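Local coordinates for actin-related protein 8 (Homo sapiens, PDB 4FO0) that binds ATP with low basal ATPase activity, does not polymerize, and serves the INO80 chromatin remodeling complex as a proposed core component, at residues 58-62 with 309-313; 122-126 with 139-145; 154-158 with 255-259; 295-299 with 345-349. All coordinates share one frame; numbering follows the deposited sequence.

Overall arrangement
From the N terminus, residues 58-62 open the longest loop, which interaction 1 closes on helix 306-319. Within it lie two closures in series: interaction 2 closes a short loop between 122-126 and the end of helix 138-141, and interaction 3 brings the turn at 154-158 onto the nucleotide-binding loop at 255-259. Interaction 4 crosses interaction 1, since 295-299 precedes 309-313 and 345-349 follows. Interaction 1 touches the others: Leu-310 packs on Leu-141, Leu-311 on Tyr-298, and Trp-60 and Ser-59 are hydrogen-bonded to Asp-255 and Arg-156 of interaction 3; both contacts reach ATP. Interaction 4, its centre about 30 Å from that of interaction 3, ties the loop after helix 280-293 to the three-stranded sheet.

Interaction 1. Residues 58-62 with 309-313; sequences DSWLL and CLLLQ. With ATP (adenosine-5'-triphosphate), chain C.
Trp-60 and Leu-61, in the loop before helix 71-88, lie against helix 306-319 through apolar contacts without a direct hydrogen bond. The indole of Trp-60 reaches Leu-310 with its edge, CH2 to CD2 at 3.5 Å in the ring plane, while Cys-309 CB comes to CE3 obliquely at 3.6 Å. Leu-61 folds back over one face of the indole and sets its branch point on the helix, CG to Cys-309 SG at 3.5 Å; its CD1 meets Leu-312 CB at 4.0 Å. A small cysteine suits this place because it lets both large side chains come close to the helix.

The second kind of contact is sulfur-aromatic: Cys-309 SG lies 5.1 Å from the centroid of the Trp-60 six-membered ring, placed obliquely.

Polar groups gather toward the nucleotide. Gln-313 CG lies 4.1 Å from Trp-60 CZ2. Beyond it the bend at chi2 (-106°) turns the amide toward the ribose, CD 3.6 Å from ATP O2'. Trp-60 NE1 hydrogen-bonds OD2 of Asp-255, a residue of the ATP site. Tryptophan thus combines a broad apolar surface for the helix with one N-H for the pocket, and the contact links the helix packing of the actin fold to its ribose-binding side.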
# COMPACT_ATOMS: atom_id res chain seq x y z
N ASP A 58 -12.91 1.88 -11.97
CA ASP A 58 -11.74 1.02 -11.82
C ASP A 58 -12.00 -0.03 -10.75
O ASP A 58 -12.77 0.19 -9.81
CB ASP A 58 -10.48 1.83 -11.48
CG ASP A 58 -9.63 2.15 -12.70
OD1 ASP A 58 -9.58 1.32 -13.64
OD2 ASP A 58 -8.99 3.22 -12.72
N SER A 59 -11.36 -1.17 -10.89
CA SER A 59 -11.43 -2.17 -9.84
C SER A 59 -10.60 -1.69 -8.65
O SER A 59 -9.57 -1.03 -8.82
CB SER A 59 -10.89 -3.49 -10.37
OG SER A 59 -11.14 -3.61 -11.76
N TRP A 60 -11.06 -2.00 -7.44
CA TRP A 60 -10.29 -1.74 -6.25
C TRP A 60 -10.07 -3.02 -5.41
O TRP A 60 -8.99 -3.62 -5.44
CB TRP A 60 -10.97 -0.67 -5.42
CG TRP A 60 -10.21 -0.31 -4.19
CD1 TRP A 60 -8.98 -0.78 -3.81
CD2 TRP A 60 -10.64 0.59 -3.17
NE1 TRP A 60 -8.62 -0.22 -2.61
CE2 TRP A 60 -9.62 0.62 -2.19
CE3 TRP A 60 -11.79 1.37 -2.98
CZ2 TRP A 60 -9.71 1.40 -1.04
CZ3 TRP A 60 -11.88 2.15 -1.85
CH2 TRP A 60 -10.85 2.16 -0.89
N LEU A 61 -11.10 -3.43 -4.67
CA LEU A 61 -11.03 -4.68 -3.92
C LEU A 61 -11.31 -5.90 -4.80
O LEU A 61 -11.07 -7.03 -4.39
CB LEU A 61 -11.98 -4.69 -2.72
CG LEU A 61 -11.85 -3.64 -1.62
CD1 LEU A 61 -12.57 -4.16 -0.38
CD2 LEU A 61 -10.40 -3.28 -1.30
N LEU A 62 -11.83 -5.69 -6.00
CA LEU A 62 -11.90 -6.81 -6.93
C LEU A 62 -10.72 -6.76 -7.90
O LEU A 62 -10.04 -5.74 -8.03
CB LEU A 62 -13.22 -6.82 -7.69
CG LEU A 62 -14.45 -7.24 -6.90
CD1 LEU A 62 -15.55 -7.58 -7.88
CD2 LEU A 62 -14.14 -8.44 -6.03
N CYS A 309 -16.36 -0.45 0.06
CA CYS A 309 -14.95 -0.75 0.09
C CYS A 309 -14.22 0.00 1.18
O CYS A 309 -13.37 -0.56 1.86
CB CYS A 309 -14.32 -0.50 -1.27
SG CYS A 309 -14.77 -1.80 -2.39
N LEU A 310 -14.56 1.27 1.36
CA LEU A 310 -13.98 2.03 2.47
C LEU A 310 -14.37 1.39 3.80
O LEU A 310 -13.57 1.32 4.73
CB LEU A 310 -14.41 3.51 2.42
CG LEU A 310 -13.90 4.31 1.23
CD1 LEU A 310 -14.53 5.67 1.21
CD2 LEU A 310 -12.39 4.44 1.29
N LEU A 311 -15.61 0.92 3.86
CA LEU A 311 -16.12 0.23 5.05
C LEU A 311 -15.33 -1.05 5.34
O LEU A 311 -14.88 -1.27 6.47
CB LEU A 311 -17.59 -0.11 4.86
CG LEU A 311 -18.21 -0.86 6.03
CD1 LEU A 311 -18.24 0.01 7.27
CD2 LEU A 311 -19.60 -1.34 5.66
N LEU A 312 -15.17 -1.89 4.32
CA LEU A 312 -14.42 -3.13 4.46
C LEU A 312 -12.98 -2.85 4.90
O LEU A 312 -12.50 -3.46 5.86
CB LEU A 312 -14.48 -3.95 3.17
CG LEU A 312 -15.93 -4.33 2.81
CD1 LEU A 312 -16.04 -5.09 1.49
CD2 LEU A 312 -16.59 -5.11 3.95
N GLN A 313 -12.30 -1.91 4.24
CA GLN A 313 -10.96 -1.55 4.69
C GLN A 313 -11.02 -1.20 6.16
O GLN A 313 -10.18 -1.64 6.95
CB GLN A 313 -10.38 -0.37 3.92
CG GLN A 313 -10.12 -0.65 2.47
CD GLN A 313 -8.65 -0.82 2.16
OE1 GLN A 313 -8.17 -1.94 1.94
NE2 GLN A 313 -7.92 0.30 2.13
PG ATP C . 0.88 0.05 -2.68
O1G ATP C . 2.12 0.22 -1.86
O2G ATP C . 0.89 0.76 -4.02
O3G ATP C . 0.35 -1.37 -2.77
PB ATP C . -0.12 2.14 -0.94
O1B ATP C . -1.34 2.95 -1.29
O2B ATP C . 1.28 2.73 -0.89
O3B ATP C . -0.24 0.82 -1.85
PA ATP C . -0.19 2.00 1.91
O1A ATP C . -0.95 3.31 1.99
O2A ATP C . 1.25 1.89 2.33
O3A ATP C . -0.42 1.40 0.45
O5' ATP C . -1.03 0.94 2.76
C5' ATP C . -2.42 0.86 2.51
C4' ATP C . -2.95 -0.37 3.20
O4' ATP C . -2.67 -0.24 4.58
C3' ATP C . -4.46 -0.51 3.08
O3' ATP C . -4.79 -1.84 2.67
C2' ATP C . -4.97 -0.26 4.48
O2' ATP C . -6.14 -1.00 4.79
C1' ATP C . -3.79 -0.75 5.29
N9 ATP C . -3.88 -0.27 6.68
C8 ATP C . -3.82 1.00 7.09
N7 ATP C . -3.95 1.07 8.44
C5 ATP C . -4.09 -0.17 8.90
C6 ATP C . -4.29 -0.79 10.22
N6 ATP C . -4.34 -0.02 11.33
N1 ATP C . -4.41 -2.15 10.26
C2 ATP C . -4.36 -2.92 9.16
N3 ATP C . -4.19 -2.41 7.92
C4 ATP C . -4.06 -1.07 7.73

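Interaction 2. Residues 122-126 with 139-145; sequences GNKWT and EALYVNP. With GOL (glycerol), chain I.
Two torsions stack Trp-125 and Asn-144: the indole CG of Trp-125 stands anti to the carbonyl carbon (chi1 -57°), and CG of Asn-144 anti to the backbone N (chi1 -175°), which lays the amide over one indole face, the planes 29° apart. Asn-144 CB makes a CH-pi contact 3.7 Å from the centroid of the Trp-125 five-membered ring. Pro-145 CD does the same over the six-membered ring at 4.0 Å, offering the rigid C-H surface that suits proline here.

Thr-126 N donates to Tyr-142 O at 2.8 Å, from above the carbonyl plane. Thr-126 OG1 donates to Glu-139 O at 2.6 Å, in the carbonyl plane on a lone pair; threonine thereby satisfies a carbonyl in the last turn of helix 138-141. A water joins Thr-126 O to Asn-144 N.

Asn-144 OD1 accepts from Leu-146 N and ND2 donates to a glycerol, while Trp-125 NE1 hydrogen-bonds Asp-340. With an alanine here, Asn-144 and Pro-145 would probably lose the surface they stack on, and Asp-340 its indole donor. In this region, which probably corresponds to actin's subdomain 2, one backbone bond, a threonine hydroxyl and a stacked indole hold the chain where it leaves the helix.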
# COMPACT_ATOMS: atom_id res chain seq x y z
N GLY A 122 -24.63 12.15 8.18
CA GLY A 122 -23.71 13.25 8.37
C GLY A 122 -22.66 13.36 7.27
O GLY A 122 -21.81 14.25 7.30
N ASN A 123 -22.71 12.43 6.31
CA ASN A 123 -21.87 12.50 5.13
C ASN A 123 -22.73 12.66 3.90
O ASN A 123 -23.84 12.13 3.84
CB ASN A 123 -21.02 11.25 4.97
CG ASN A 123 -20.03 11.09 6.09
OD1 ASN A 123 -19.48 12.07 6.62
ND2 ASN A 123 -19.81 9.84 6.47
N LYS A 124 -22.21 13.38 2.91
CA LYS A 124 -22.95 13.56 1.67
C LYS A 124 -22.09 13.39 0.44
O LYS A 124 -20.87 13.43 0.50
CB LYS A 124 -23.63 14.93 1.65
CG LYS A 124 -22.70 16.05 2.00
CD LYS A 124 -23.50 17.26 2.43
CE LYS A 124 -24.40 16.91 3.59
NZ LYS A 124 -25.33 18.04 3.88
N TRP A 125 -22.75 13.16 -0.69
CA TRP A 125 -22.06 13.08 -1.95
C TRP A 125 -21.34 14.39 -2.22
O TRP A 125 -21.83 15.46 -1.86
CB TRP A 125 -23.07 12.86 -3.05
CG TRP A 125 -23.91 11.65 -2.87
CD1 TRP A 125 -25.27 11.61 -2.85
CD2 TRP A 125 -23.47 10.29 -2.74
NE1 TRP A 125 -25.71 10.31 -2.71
CE2 TRP A 125 -24.62 9.48 -2.64
CE3 TRP A 125 -22.21 9.68 -2.71
CZ2 TRP A 125 -24.56 8.10 -2.51
CZ3 TRP A 125 -22.15 8.31 -2.57
CH2 TRP A 125 -23.31 7.53 -2.47
N THR A 126 -20.18 14.30 -2.85
CA THR A 126 -19.52 15.47 -3.39
C THR A 126 -20.49 16.26 -4.28
O THR A 126 -21.18 15.68 -5.12
CB THR A 126 -18.33 15.06 -4.23
OG1 THR A 126 -17.41 14.34 -3.40
CG2 THR A 126 -17.64 16.27 -4.86
N GLU A 139 -12.68 13.92 -2.61
CA GLU A 139 -13.83 14.40 -3.36
C GLU A 139 -14.24 13.42 -4.45
O GLU A 139 -15.42 13.23 -4.73
CB GLU A 139 -13.56 15.78 -3.95
CG GLU A 139 -13.75 16.91 -2.98
CD GLU A 139 -13.73 18.26 -3.67
OE1 GLU A 139 -14.25 19.24 -3.07
OE2 GLU A 139 -13.20 18.34 -4.80
N ALA A 140 -13.25 12.79 -5.07
CA ALA A 140 -13.51 11.80 -6.09
C ALA A 140 -14.19 10.56 -5.50
O ALA A 140 -15.15 10.05 -6.08
CB ALA A 140 -12.25 11.44 -6.83
N LEU A 141 -13.74 10.11 -4.33
CA LEU A 141 -14.32 8.92 -3.72
C LEU A 141 -15.79 9.11 -3.41
O LEU A 141 -16.56 8.15 -3.41
CB LEU A 141 -13.60 8.54 -2.43
CG LEU A 141 -12.14 8.12 -2.47
CD1 LEU A 141 -11.63 7.95 -1.06
CD2 LEU A 141 -11.97 6.84 -3.23
N TYR A 142 -16.18 10.36 -3.16
CA TYR A 142 -17.53 10.68 -2.70
C TYR A 142 -18.51 11.13 -3.77
O TYR A 142 -19.59 11.64 -3.48
CB TYR A 142 -17.46 11.70 -1.58
CG TYR A 142 -17.23 11.04 -0.27
CD1 TYR A 142 -15.95 10.69 0.13
CD2 TYR A 142 -18.29 10.72 0.56
CE1 TYR A 142 -15.73 10.06 1.34
CE2 TYR A 142 -18.09 10.10 1.77
CZ TYR A 142 -16.81 9.76 2.15
OH TYR A 142 -16.60 9.14 3.35
N VAL A 143 -18.12 10.96 -5.02
CA VAL A 143 -19.03 11.19 -6.11
C VAL A 143 -20.10 10.09 -6.12
O VAL A 143 -19.78 8.90 -6.13
CB VAL A 143 -18.26 11.22 -7.44
CG1 VAL A 143 -19.22 11.20 -8.62
CG2 VAL A 143 -17.36 12.46 -7.47
N ASN A 144 -21.36 10.50 -6.06
CA ASN A 144 -22.49 9.60 -6.22
C ASN A 144 -22.24 8.70 -7.43
O ASN A 144 -21.94 9.18 -8.51
CB ASN A 144 -23.77 10.41 -6.40
CG ASN A 144 -25.02 9.55 -6.45
OD1 ASN A 144 -25.01 8.41 -6.90
ND2 ASN A 144 -26.13 10.12 -6.00
N PRO A 145 -22.33 7.38 -7.24
CA PRO A 145 -22.06 6.39 -8.28
C PRO A 145 -23.00 6.57 -9.47
O PRO A 145 -22.69 6.09 -10.57
CB PRO A 145 -22.38 5.06 -7.60
CG PRO A 145 -22.38 5.34 -6.16
CD PRO A 145 -22.70 6.76 -5.95
C1 GOL I . -24.92 14.03 -6.87
O1 GOL I . -25.64 13.04 -6.17
C2 GOL I . -25.25 15.42 -6.34
O2 GOL I . -24.66 15.60 -5.06
C3 GOL I . -24.72 16.44 -7.35
O3 GOL I . -24.59 17.73 -6.79
O HOH W 1 -21.81 13.34 -6.54

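Interaction 3. Residues 154-158 with 255-259; sequences PIRRG and DQKTS. With ATP (adenosine-5'-triphosphate), chain C.
One face of the Arg-156 guanidinium carries the Gln-256 amide, whose NE2 sits 3.0 Å above the plane toward the rim; the two planes are perpendicular. NE2 and Arg-156 NH2 are both donors and form no bond with each other. In its own plane the guanidinium turns back to give NE to Ile-155 O, and its other nitrogens reach Ser-24 O and Ser-59 O, so carbonyls fix its rotation. At the edge of the Arg-157 guanidinium lies a water, held weakly by NH1 and donating to Gln-256 O.

The Gln-256 chain, extended beyond CG (chi2 161°), carries its amide to the other segment. OE1 accepts from Arg-157 N at 2.9 Å, nearly straight at 169°, and NE2 donates to Asp-255 OD2 at 3.1 Å, on the anti side. Glutamine suits the place by accepting on one side and donating on the other. Gly-158 sits at positive phi in the turn between strands 155-156 and 159-160, a shape glycine takes up easily.

The backbone of 255-257 forms one of the two phosphate-binding loops of the actin fold, the other holding Ser-24 and Thr-25. Gln-256 N and Lys-257 N both donate to ATP O3G, and Asp-255 N to O3B. Lys-257 NZ reaches ATP O1G at 2.7 Å. The lysine probably offsets gamma-phosphate charge, while Gln-256 couples the turn at 157-158 to the loop that holds the gamma-phosphate.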
# COMPACT_ATOMS: atom_id res chain seq x y z
N PRO A 154 -4.94 5.77 -11.17
CA PRO A 154 -3.81 5.76 -12.09
C PRO A 154 -2.79 4.69 -11.75
O PRO A 154 -1.95 4.33 -12.58
CB PRO A 154 -3.19 7.14 -11.90
CG PRO A 154 -4.30 7.98 -11.39
CD PRO A 154 -5.12 7.08 -10.52
N ILE A 155 -2.84 4.17 -10.53
CA ILE A 155 -1.91 3.13 -10.14
C ILE A 155 -2.64 1.95 -9.52
O ILE A 155 -3.52 2.11 -8.68
CB ILE A 155 -0.85 3.69 -9.18
CG1 ILE A 155 -0.13 4.86 -9.86
CG2 ILE A 155 0.14 2.60 -8.76
CD1 ILE A 155 0.95 5.46 -9.03
N ARG A 156 -2.27 0.75 -9.98
CA ARG A 156 -2.85 -0.50 -9.48
C ARG A 156 -1.71 -1.47 -9.26
O ARG A 156 -0.81 -1.58 -10.10
CB ARG A 156 -3.83 -1.11 -10.50
CG ARG A 156 -5.05 -0.25 -10.87
CD ARG A 156 -6.11 -0.22 -9.77
NE ARG A 156 -5.70 0.63 -8.66
CZ ARG A 156 -6.40 0.83 -7.55
NH1 ARG A 156 -7.57 0.24 -7.38
NH2 ARG A 156 -5.92 1.63 -6.59
N ARG A 157 -1.73 -2.15 -8.12
CA ARG A 157 -0.70 -3.14 -7.83
C ARG A 157 0.69 -2.55 -8.05
O ARG A 157 1.60 -3.24 -8.53
CB ARG A 157 -0.90 -4.40 -8.68
CG ARG A 157 -1.83 -5.41 -8.01
CD ARG A 157 -2.13 -6.59 -8.93
NE ARG A 157 -3.35 -6.39 -9.71
CZ ARG A 157 -4.55 -6.15 -9.18
NH1 ARG A 157 -4.71 -6.06 -7.85
NH2 ARG A 157 -5.59 -5.98 -9.99
N GLY A 158 0.83 -1.27 -7.73
CA GLY A 158 2.12 -0.59 -7.74
C GLY A 158 2.69 -0.30 -9.12
O GLY A 158 3.86 0.09 -9.24
N ASP A 255 -1.26 -1.44 -0.11
CA ASP A 255 -2.63 -1.85 -0.25
C ASP A 255 -2.75 -2.93 -1.31
O ASP A 255 -3.63 -3.77 -1.24
CB ASP A 255 -3.52 -0.66 -0.58
CG ASP A 255 -4.99 -1.04 -0.63
OD1 ASP A 255 -5.50 -1.65 0.34
OD2 ASP A 255 -5.63 -0.77 -1.66
N GLN A 256 -1.85 -2.92 -2.28
CA GLN A 256 -1.98 -3.84 -3.41
C GLN A 256 -0.73 -4.60 -3.80
O GLN A 256 -0.82 -5.63 -4.46
CB GLN A 256 -2.54 -3.10 -4.61
CG GLN A 256 -4.01 -2.86 -4.43
CD GLN A 256 -4.51 -1.80 -5.32
OE1 GLN A 256 -4.09 -1.68 -6.48
NE2 GLN A 256 -5.40 -0.98 -4.79
N LYS A 257 0.44 -4.09 -3.42
CA LYS A 257 1.68 -4.77 -3.77
C LYS A 257 2.50 -4.94 -2.54
O LYS A 257 2.40 -4.14 -1.61
CB LYS A 257 2.46 -3.99 -4.84
CG LYS A 257 3.09 -2.71 -4.36
CD LYS A 257 4.49 -2.95 -3.82
CE LYS A 257 4.98 -1.75 -3.01
NZ LYS A 257 4.17 -1.55 -1.78
N THR A 258 3.30 -6.00 -2.51
CA THR A 258 4.25 -6.23 -1.43
C THR A 258 5.66 -6.37 -1.98
O THR A 258 5.90 -7.23 -2.82
CB THR A 258 3.93 -7.51 -0.70
OG1 THR A 258 2.66 -7.38 -0.06
CG2 THR A 258 5.01 -7.81 0.34
N SER A 259 6.58 -5.52 -1.52
CA SER A 259 7.97 -5.58 -1.95
C SER A 259 8.81 -6.22 -0.88
O SER A 259 8.63 -5.95 0.30
CB SER A 259 8.52 -4.19 -2.21
OG SER A 259 7.92 -3.57 -3.33
PG ATP C . 0.88 0.05 -2.68
O1G ATP C . 2.12 0.22 -1.86
O2G ATP C . 0.89 0.76 -4.02
O3G ATP C . 0.35 -1.37 -2.77
PB ATP C . -0.12 2.14 -0.94
O1B ATP C . -1.34 2.95 -1.29
O2B ATP C . 1.28 2.73 -0.89
O3B ATP C . -0.24 0.82 -1.85
PA ATP C . -0.19 2.00 1.91
O1A ATP C . -0.95 3.31 1.99
O2A ATP C . 1.25 1.89 2.33
O3A ATP C . -0.42 1.40 0.45
O5' ATP C . -1.03 0.94 2.76
C5' ATP C . -2.42 0.86 2.51
C4' ATP C . -2.95 -0.37 3.20
O4' ATP C . -2.67 -0.24 4.58
C3' ATP C . -4.46 -0.51 3.08
O3' ATP C . -4.79 -1.84 2.67
C2' ATP C . -4.97 -0.26 4.48
O2' ATP C . -6.14 -1.00 4.79
C1' ATP C . -3.79 -0.75 5.29
N9 ATP C . -3.88 -0.27 6.68
C8 ATP C . -3.82 1.00 7.09
N7 ATP C . -3.95 1.07 8.44
C5 ATP C . -4.09 -0.17 8.90
C6 ATP C . -4.29 -0.79 10.22
N6 ATP C . -4.34 -0.02 11.33
N1 ATP C . -4.41 -2.15 10.26
C2 ATP C . -4.36 -2.92 9.16
N3 ATP C . -4.19 -2.41 7.92
C4 ATP C . -4.06 -1.07 7.73
O HOH W 2 -3.41 -6.43 -4.78

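Interaction 4. Residues 295-299 with 345-349; sequences GFPYR and LYQFR
The phenol oxygen of Tyr-298, whose ring carbon CD1 lies 4.1 Å from Tyr-346 OH, is gripped by two groups: Asp-308 OD1 and a glycerol probably left from crystallisation. Tyr-298 is the centre of an inverse gamma turn just beyond a Schellman motif, in which Gly-295, at positive phi, ends helix 280-293 as the C-prime residue. Glycine tolerates that shape readily. The chain that follows packs on strand 343-350, the middle strand of a three-stranded antiparallel sheet.

Across this interface the contacts are apolar, with no hydrogen bonds. Pro-297 fits between the two aromatic side chains of the strand: CB meets Tyr-346 CD1 at 3.6 Å, while CD meets Phe-348 CD1 at 3.7 Å, both obliquely. A proline suits this site, since its closed ring presents carbons to two neighbours at once. Tyr-346 and Phe-348 alternate with Gln-347, whose side chain leaves the contact and whose NE2 is hydrogen-bonded to Glu-333 OE2, so both rings meet the loop from the same face of the strand. Tyr-346 also lays its ring nearly parallel to that of Phe-334 on the adjoining strand. With an alanine in its place, a gap would probably open beside Pro-297 CB and leave Phe-334 without a ring to lie against.

Phe-296 has CG anti to the backbone N (chi1 -173°), which brings its ring to that of Phe-348. There it makes an offset edge-to-face pair, centroids 6.0 Å apart and planes at 68°. The edge belongs to Phe-296, and the closest atoms are its CD1 and Phe-348 CE1, 3.9 Å apart.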
# COMPACT_ATOMS: atom_id res chain seq x y z
N GLY A 295 -22.40 -14.57 8.80
CA GLY A 295 -23.64 -13.81 8.83
C GLY A 295 -23.51 -12.29 8.98
O GLY A 295 -24.29 -11.66 9.69
N PHE A 296 -22.52 -11.72 8.31
CA PHE A 296 -22.30 -10.28 8.27
C PHE A 296 -23.60 -9.51 8.05
O PHE A 296 -24.26 -9.65 7.01
CB PHE A 296 -21.34 -9.98 7.12
CG PHE A 296 -20.89 -8.57 7.06
CD1 PHE A 296 -20.27 -7.97 8.15
CD2 PHE A 296 -21.07 -7.83 5.89
CE1 PHE A 296 -19.84 -6.65 8.08
CE2 PHE A 296 -20.64 -6.52 5.81
CZ PHE A 296 -20.02 -5.92 6.91
N PRO A 297 -23.97 -8.66 9.03
CA PRO A 297 -25.34 -8.14 9.07
C PRO A 297 -25.62 -7.10 7.99
O PRO A 297 -26.78 -6.85 7.68
CB PRO A 297 -25.44 -7.52 10.47
CG PRO A 297 -24.04 -7.60 11.07
CD PRO A 297 -23.10 -7.99 10.00
N TYR A 298 -24.59 -6.49 7.42
CA TYR A 298 -24.80 -5.55 6.32
C TYR A 298 -24.92 -6.33 5.00
O TYR A 298 -23.95 -6.52 4.27
CB TYR A 298 -23.67 -4.52 6.27
CG TYR A 298 -23.75 -3.54 5.12
CD1 TYR A 298 -24.97 -3.17 4.57
CD2 TYR A 298 -22.59 -2.98 4.58
CE1 TYR A 298 -25.04 -2.28 3.51
CE2 TYR A 298 -22.66 -2.09 3.53
CZ TYR A 298 -23.88 -1.74 3.00
OH TYR A 298 -23.94 -0.84 1.96
N ARG A 299 -26.10 -6.70 4.63
CA ARG A 299 -26.26 -7.66 3.60
C ARG A 299 -26.24 -7.10 2.22
O ARG A 299 -26.14 -7.83 1.29
CB ARG A 299 -27.54 -8.42 3.80
CG ARG A 299 -27.48 -9.44 4.89
CD ARG A 299 -28.61 -9.23 5.86
NE ARG A 299 -28.34 -9.83 7.16
CZ ARG A 299 -28.90 -9.43 8.29
NH1 ARG A 299 -29.75 -8.42 8.29
NH2 ARG A 299 -28.60 -10.02 9.43
N LEU A 345 -25.73 1.75 13.49
CA LEU A 345 -24.86 1.01 14.40
C LEU A 345 -25.25 -0.46 14.41
O LEU A 345 -26.39 -0.80 14.68
CB LEU A 345 -24.96 1.56 15.81
CG LEU A 345 -24.12 0.77 16.80
CD1 LEU A 345 -22.66 1.09 16.57
CD2 LEU A 345 -24.55 1.09 18.21
N TYR A 346 -24.27 -1.32 14.12
CA TYR A 346 -24.46 -2.77 14.03
C TYR A 346 -23.76 -3.53 15.16
O TYR A 346 -22.57 -3.32 15.44
CB TYR A 346 -23.88 -3.28 12.72
CG TYR A 346 -24.72 -3.04 11.50
CD1 TYR A 346 -25.63 -4.00 11.06
CD2 TYR A 346 -24.58 -1.87 10.75
CE1 TYR A 346 -26.39 -3.80 9.93
CE2 TYR A 346 -25.36 -1.66 9.61
CZ TYR A 346 -26.26 -2.63 9.21
OH TYR A 346 -27.03 -2.44 8.09
N GLN A 347 -24.50 -4.43 15.81
CA GLN A 347 -23.89 -5.45 16.67
C GLN A 347 -23.51 -6.66 15.83
O GLN A 347 -24.27 -7.09 14.96
CB GLN A 347 -24.87 -5.94 17.74
CG GLN A 347 -25.50 -4.86 18.57
CD GLN A 347 -24.47 -3.98 19.24
OE1 GLN A 347 -23.56 -4.47 19.91
NE2 GLN A 347 -24.60 -2.68 19.06
N PHE A 348 -22.33 -7.21 16.07
CA PHE A 348 -22.17 -8.60 15.65
C PHE A 348 -21.02 -9.35 16.25
O PHE A 348 -20.12 -8.77 16.87
CB PHE A 348 -22.26 -8.78 14.14
CG PHE A 348 -20.96 -8.66 13.44
CD1 PHE A 348 -20.68 -9.49 12.35
CD2 PHE A 348 -20.04 -7.71 13.83
CE1 PHE A 348 -19.49 -9.38 11.67
CE2 PHE A 348 -18.83 -7.59 13.16
CZ PHE A 348 -18.56 -8.43 12.08
N ARG A 349 -21.08 -10.66 16.08
CA ARG A 349 -20.17 -11.56 16.77
C ARG A 349 -19.12 -12.12 15.81
O ARG A 349 -19.46 -12.63 14.75
CB ARG A 349 -20.97 -12.67 17.41
CG ARG A 349 -20.38 -13.20 18.66
CD ARG A 349 -21.39 -14.10 19.33
NE ARG A 349 -22.06 -13.39 20.42
CZ ARG A 349 -23.09 -13.89 21.09
NH1 ARG A 349 -23.57 -15.08 20.76
NH2 ARG A 349 -23.64 -13.19 22.07